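Local coordinates for UDP-N-acetylglucosamine 2-epimerase (Methanocaldococcus jannaschii, PDB 4NES), which probably catalyses the reversible epimerization at C-2 of UDP-N-acetylglucosamine to UDP-N-acetylmannosamine, the activated donor of ManNAc residues, at residues 140-145 with 163-168; 113-118 with 134-139. All coordinates share one frame; numbering follows the deposited sequence.

From the N terminus, strand 112-116 comes first; the chain leaves it, runs through helix 128-138 and lays that helix back against the strand, which closes contact 2 (113-118 with 134-139). Directly afterwards strand 142-145 begins, and helix 148-156 carries the chain to strand 164-166, where contact 1 (140-145 with 163-168) closes. The two closures follow one another in series, neither nested nor crossed, as two successive beta-alpha-beta units that share strand 142-145. That strand lies between the other two in the parallel sheet: S141 N and Y142 O reach V113 O and H115 N. Together the contacts build the 164-166 edge of one Rossmann-like sheet of the GT-B fold.

Contact 1. Residues 140-145 with 163-168; sequences SSYLFA and KIFVVG
F144 and F165 both set CG anti to their own carbonyl carbon (chi1 -64° and -58°), and their side chains lie next to each other, pointing the same way from one face of the sheet. The F144 ring sits obliquely to that of F165, centroids 5.9 Å apart; F144 CD1 touches F165 CB, and F144 CB meets V167 CG2. Further out along the same rim of the F165 ring, CE1 reaches Y142 CD2, at the edge of the tyrosine ring. L143, A145, I164 and V166 occupy the opposite face. Four backbone bonds zip the parallel strands, from L143 N to K163 O (2.8 Å) through to V167 N with A145 O (2.9 Å). A water donates to both F144 O and G168 O. The K163 chain runs back beside S141 and S140, its CB 3.6 Å from L143 CD1 and its CE 3.6 Å from S140 O. An alanine here would keep CB on L143 and S141 O but would probably leave S140 O without its aliphatic cover from CD and CE. Backbone bonds thus fix the strand register, while apolar side chains on both faces join this strand pair to helices 148-156 and 353-363.

Contact 2. Residues 113-118 with 134-139; sequences VAHVEA and VLTDHI
The polar link is between H115 and D137: ND1 donates to OD1 at 2.6 Å, a His-carboxylate hydrogen bond in which the acceptor lies almost in the imidazole plane, though the N-H points at it with an angle of only 141°. The carboxylate is turned 50° from the ring. Its other oxygen, OD2, takes a salt bridge from R121 and a hydrogen bond from G119 N, and H115 NE2 is bonded to G94 O, so both ring nitrogens are held and the imidazole has little freedom to turn.

The second interaction is CH-pi. T136 keeps CG2 anti to its backbone N, and the methyl stands over the centre of one face of the H115 ring, 3.5 Å from the centroid, while OG1 is bonded to N132 O. Van der Waals packing completes the contact: A118 CB lies 3.4 Å from D137 OD1, and V113 CB lies 3.9 Å from I139 O. Water joins the same ends, accepting from V113 N and donating to I139 O.

Helix 128-138 thus lies on strand 112-116 within a beta-alpha-beta unit. Helix 97-108 meets T136 and I139, strand 142-145 continues the sheet beside H115, and V134, L135 and H138 pack against the second subunit of the homodimer.

Contact 1. Residues 140-145 with 163-168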
loop_
_atom_site.group_PDB
_atom_site.type_symbol
_atom_site.label_atom_id
_atom_site.label_comp_id
_atom_site.label_asym_id
_atom_site.label_seq_id
_atom_site.Cartn_x
_atom_site.Cartn_y
_atom_site.Cartn_z
ATOM N N SER A 140 -0.329 -9.076 3.345
ATOM C CA SER A 140 -0.238 -10.500 3.024
ATOM C C SER A 140 -0.696 -11.382 4.175
ATOM O O SER A 140 -0.454 -11.073 5.337
ATOM C CB SER A 140 1.203 -10.865 2.674
ATOM O OG SER A 140 1.580 -10.287 1.443
ATOM N N SER A 141 -1.336 -12.496 3.835
ATOM C CA SER A 141 -1.724 -13.494 4.822
ATOM C C SER A 141 -0.662 -14.582 4.997
ATOM O O SER A 141 -0.555 -15.185 6.068
ATOM C CB SER A 141 -3.058 -14.120 4.430
ATOM O OG SER A 141 -4.103 -13.177 4.582
ATOM N N TYR A 142 0.117 -14.823 3.950
ATOM C CA TYR A 142 1.252 -15.737 4.012
ATOM C C TYR A 142 2.457 -14.981 3.489
ATOM O O TYR A 142 2.411 -14.417 2.387
ATOM C CB TYR A 142 1.028 -16.969 3.133
ATOM C CG TYR A 142 -0.190 -17.784 3.474
ATOM C CD1 TYR A 142 -1.434 -17.438 2.970
ATOM C CD2 TYR A 142 -0.094 -18.918 4.275
ATOM C CE1 TYR A 142 -2.550 -18.183 3.264
ATOM C CE2 TYR A 142 -1.220 -19.672 4.574
ATOM C CZ TYR A 142 -2.439 -19.295 4.062
ATOM O OH TYR A 142 -3.570 -20.030 4.345
ATOM N N LEU A 143 3.542 -14.989 4.260
ATOM C CA LEU A 143 4.761 -14.285 3.886
ATOM C C LEU A 143 5.859 -15.316 3.759
ATOM O O LEU A 143 6.334 -15.857 4.762
ATOM C CB LEU A 143 5.120 -13.228 4.923
ATOM C CG LEU A 143 4.089 -12.097 4.890
ATOM C CD1 LEU A 143 3.078 -12.216 6.004
ATOM C CD2 LEU A 143 4.750 -10.736 4.908
ATOM N N PHE A 144 6.216 -15.621 2.520
ATOM C CA PHE A 144 7.214 -16.643 2.254
ATOM C C PHE A 144 8.575 -15.980 2.146
ATOM O O PHE A 144 8.965 -15.489 1.089
ATOM C CB PHE A 144 6.836 -17.432 0.998
ATOM C CG PHE A 144 5.556 -18.193 1.154
ATOM C CD1 PHE A 144 5.479 -19.231 2.069
ATOM C CD2 PHE A 144 4.419 -17.852 0.428
ATOM C CE1 PHE A 144 4.303 -19.943 2.241
ATOM C CE2 PHE A 144 3.242 -18.563 0.587
ATOM C CZ PHE A 144 3.180 -19.606 1.499
ATOM N N ALA A 145 9.282 -15.962 3.271
ATOM C CA ALA A 145 10.564 -15.284 3.392
ATOM C C ALA A 145 11.694 -16.198 2.934
ATOM O O ALA A 145 11.668 -17.408 3.180
ATOM C CB ALA A 145 10.783 -14.841 4.834
ATOM N N LYS A 163 2.275 -15.759 10.420
ATOM C CA LYS A 163 2.105 -15.508 8.993
ATOM C C LYS A 163 3.384 -15.766 8.195
ATOM O O LYS A 163 3.351 -15.814 6.963
ATOM C CB LYS A 163 1.717 -14.052 8.754
ATOM C CG LYS A 163 0.324 -13.619 9.189
ATOM C CD LYS A 163 0.120 -12.166 8.762
ATOM C CE LYS A 163 -1.337 -11.746 8.765
ATOM N NZ LYS A 163 -1.977 -11.878 10.099
ATOM N N ILE A 164 4.504 -15.899 8.895
ATOM C CA ILE A 164 5.821 -15.921 8.256
ATOM C C ILE A 164 6.396 -17.329 8.181
ATOM O O ILE A 164 6.446 -18.045 9.184
ATOM C CB ILE A 164 6.818 -15.028 9.021
ATOM C CG1 ILE A 164 6.241 -13.631 9.229
ATOM C CG2 ILE A 164 8.142 -14.934 8.264
ATOM C CD1 ILE A 164 7.059 -12.810 10.210
ATOM N N PHE A 165 6.827 -17.714 6.984
ATOM C CA PHE A 165 7.452 -19.010 6.751
ATOM C C PHE A 165 8.763 -18.777 6.034
ATOM O O PHE A 165 8.771 -18.185 4.954
ATOM C CB PHE A 165 6.537 -19.880 5.880
ATOM C CG PHE A 165 5.179 -20.099 6.471
ATOM C CD1 PHE A 165 4.156 -19.174 6.279
ATOM C CD2 PHE A 165 4.932 -21.218 7.247
ATOM C CE1 PHE A 165 2.897 -19.383 6.853
ATOM C CE2 PHE A 165 3.682 -21.433 7.813
ATOM C CZ PHE A 165 2.673 -20.519 7.616
ATOM N N VAL A 166 9.874 -19.227 6.621
ATOM C CA VAL A 166 11.170 -19.117 5.960
ATOM C C VAL A 166 11.356 -20.364 5.119
ATOM O O VAL A 166 11.585 -21.455 5.652
ATOM C CB VAL A 166 12.309 -18.982 6.975
ATOM C CG1 VAL A 166 13.646 -18.858 6.246
ATOM C CG2 VAL A 166 12.071 -17.769 7.879
ATOM N N VAL A 167 11.219 -20.202 3.807
ATOM C CA VAL A 167 11.143 -21.342 2.894
ATOM C C VAL A 167 12.290 -21.414 1.892
ATOM O O VAL A 167 12.360 -22.355 1.099
ATOM C CB VAL A 167 9.809 -21.361 2.103
ATOM C CG1 VAL A 167 8.605 -21.514 3.034
ATOM C CG2 VAL A 167 9.665 -20.107 1.229
ATOM N N GLY A 168 13.203 -20.447 1.943
ATOM C CA GLY A 168 14.245 -20.310 0.939
ATOM C C GLY A 168 13.720 -19.498 -0.225
ATOM O O GLY A 168 12.551 -19.114 -0.245
HETATM O O HOH W 1 11.153 -16.672 -0.520
#

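Contact 2. Residues 113-118 with 134-139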
loop_
_atom_site.group_PDB
_atom_site.type_symbol
_atom_site.label_atom_id
_atom_site.label_comp_id
_atom_site.label_asym_id
_atom_site.label_seq_id
_atom_site.Cartn_x
_atom_site.Cartn_y
_atom_site.Cartn_z
ATOM N N VAL A 113 -3.804 -13.118 0.528
ATOM C CA VAL A 113 -2.655 -12.886 -0.337
ATOM C C VAL A 113 -1.443 -13.670 0.159
ATOM O O VAL A 113 -1.075 -13.591 1.342
ATOM C CB VAL A 113 -2.304 -11.389 -0.376
ATOM C CG1 VAL A 113 -1.018 -11.152 -1.160
ATOM C CG2 VAL A 113 -3.469 -10.597 -0.970
ATOM N N ALA A 114 -0.834 -14.434 -0.742
ATOM C CA ALA A 114 0.410 -15.127 -0.441
ATOM C C ALA A 114 1.541 -14.448 -1.194
ATOM O O ALA A 114 1.529 -14.392 -2.421
ATOM C CB ALA A 114 0.312 -16.587 -0.847
ATOM N N HIS A 115 2.505 -13.913 -0.455
ATOM C CA HIS A 115 3.608 -13.168 -1.038
ATOM C C HIS A 115 4.874 -14.007 -1.038
ATOM O O HIS A 115 5.440 -14.307 0.020
ATOM C CB HIS A 115 3.846 -11.868 -0.268
ATOM C CG HIS A 115 4.816 -10.954 -0.933
ATOM N ND1 HIS A 115 5.507 -9.976 -0.241
ATOM C CD2 HIS A 115 5.203 -10.834 -2.227
ATOM C CE1 HIS A 115 6.282 -9.312 -1.074
ATOM N NE2 HIS A 115 6.120 -9.816 -2.290
ATOM N N VAL A 116 5.313 -14.363 -2.239
ATOM C CA VAL A 116 6.533 -15.130 -2.431
ATOM C C VAL A 116 7.695 -14.148 -2.510
ATOM O O VAL A 116 7.626 -13.168 -3.253
ATOM C CB VAL A 116 6.433 -15.965 -3.717
ATOM C CG1 VAL A 116 7.718 -16.768 -3.964
ATOM C CG2 VAL A 116 5.226 -16.896 -3.655
ATOM N N GLU A 117 8.735 -14.401 -1.720
ATOM C CA GLU A 117 9.902 -13.518 -1.580
ATOM C C GLU A 117 9.531 -12.281 -0.755
ATOM O O GLU A 117 9.700 -11.133 -1.180
ATOM C CB GLU A 117 10.541 -13.166 -2.930
ATOM C CG GLU A 117 11.975 -12.675 -2.824
ATOM C CD GLU A 117 12.517 -12.209 -4.159
ATOM O OE1 GLU A 117 12.146 -11.103 -4.622
ATOM O OE2 GLU A 117 13.313 -12.962 -4.748
ATOM N N ALA A 118 9.032 -12.547 0.447
ATOM C CA ALA A 118 8.582 -11.539 1.383
ATOM C C ALA A 118 9.717 -11.111 2.311
ATOM O O ALA A 118 10.576 -11.902 2.652
ATOM C CB ALA A 118 7.425 -12.109 2.195
ATOM N N VAL A 134 7.248 -3.522 0.691
ATOM C CA VAL A 134 6.811 -3.176 2.043
ATOM C C VAL A 134 5.283 -3.172 2.123
ATOM O O VAL A 134 4.701 -3.803 3.009
ATOM C CB VAL A 134 7.373 -1.818 2.504
ATOM C CG1 VAL A 134 6.710 -1.371 3.813
ATOM C CG2 VAL A 134 8.882 -1.879 2.683
ATOM N N LEU A 135 4.634 -2.502 1.179
ATOM C CA LEU A 135 3.177 -2.427 1.200
ATOM C C LEU A 135 2.546 -3.806 1.053
ATOM O O LEU A 135 1.634 -4.177 1.795
ATOM C CB LEU A 135 2.673 -1.489 0.103
ATOM C CG LEU A 135 3.093 -0.028 0.276
ATOM C CD1 LEU A 135 2.412 0.826 -0.776
ATOM C CD2 LEU A 135 2.769 0.490 1.664
ATOM N N THR A 136 3.069 -4.593 0.115
ATOM C CA THR A 136 2.547 -5.932 -0.109
ATOM C C THR A 136 2.698 -6.793 1.142
ATOM O O THR A 136 1.763 -7.521 1.514
ATOM C CB THR A 136 3.250 -6.601 -1.296
ATOM O OG1 THR A 136 2.951 -5.869 -2.492
ATOM C CG2 THR A 136 2.767 -8.025 -1.467
ATOM N N ASP A 137 3.858 -6.716 1.790
ATOM C CA ASP A 137 4.082 -7.513 2.998
ATOM C C ASP A 137 3.028 -7.196 4.059
ATOM O O ASP A 137 2.578 -8.087 4.771
ATOM C CB ASP A 137 5.497 -7.294 3.566
ATOM C CG ASP A 137 6.578 -8.013 2.770
ATOM O OD1 ASP A 137 6.249 -8.963 2.039
ATOM O OD2 ASP A 137 7.759 -7.627 2.904
ATOM N N HIS A 138 2.617 -5.935 4.156
ATOM C CA HIS A 138 1.679 -5.555 5.191
ATOM C C HIS A 138 0.225 -5.888 4.901
ATOM O O HIS A 138 -0.628 -5.698 5.761
ATOM C CB HIS A 138 1.855 -4.083 5.548
ATOM C CG HIS A 138 3.054 -3.839 6.389
ATOM N ND1 HIS A 138 3.013 -3.851 7.761
ATOM C CD2 HIS A 138 4.357 -3.645 6.053
ATOM C CE1 HIS A 138 4.229 -3.649 8.245
ATOM N NE2 HIS A 138 5.061 -3.523 7.219
ATOM N N ILE A 139 -0.059 -6.395 3.705
ATOM C CA ILE A 139 -1.408 -6.895 3.430
ATOM C C ILE A 139 -1.425 -8.380 3.073
ATOM O O ILE A 139 -2.433 -8.895 2.582
ATOM C CB ILE A 139 -2.140 -6.063 2.355
ATOM C CG1 ILE A 139 -1.228 -5.821 1.158
ATOM C CG2 ILE A 139 -2.640 -4.745 2.947
ATOM C CD1 ILE A 139 -1.898 -5.060 0.036
HETATM O O HOH W 2 -4.034 -11.130 2.728
#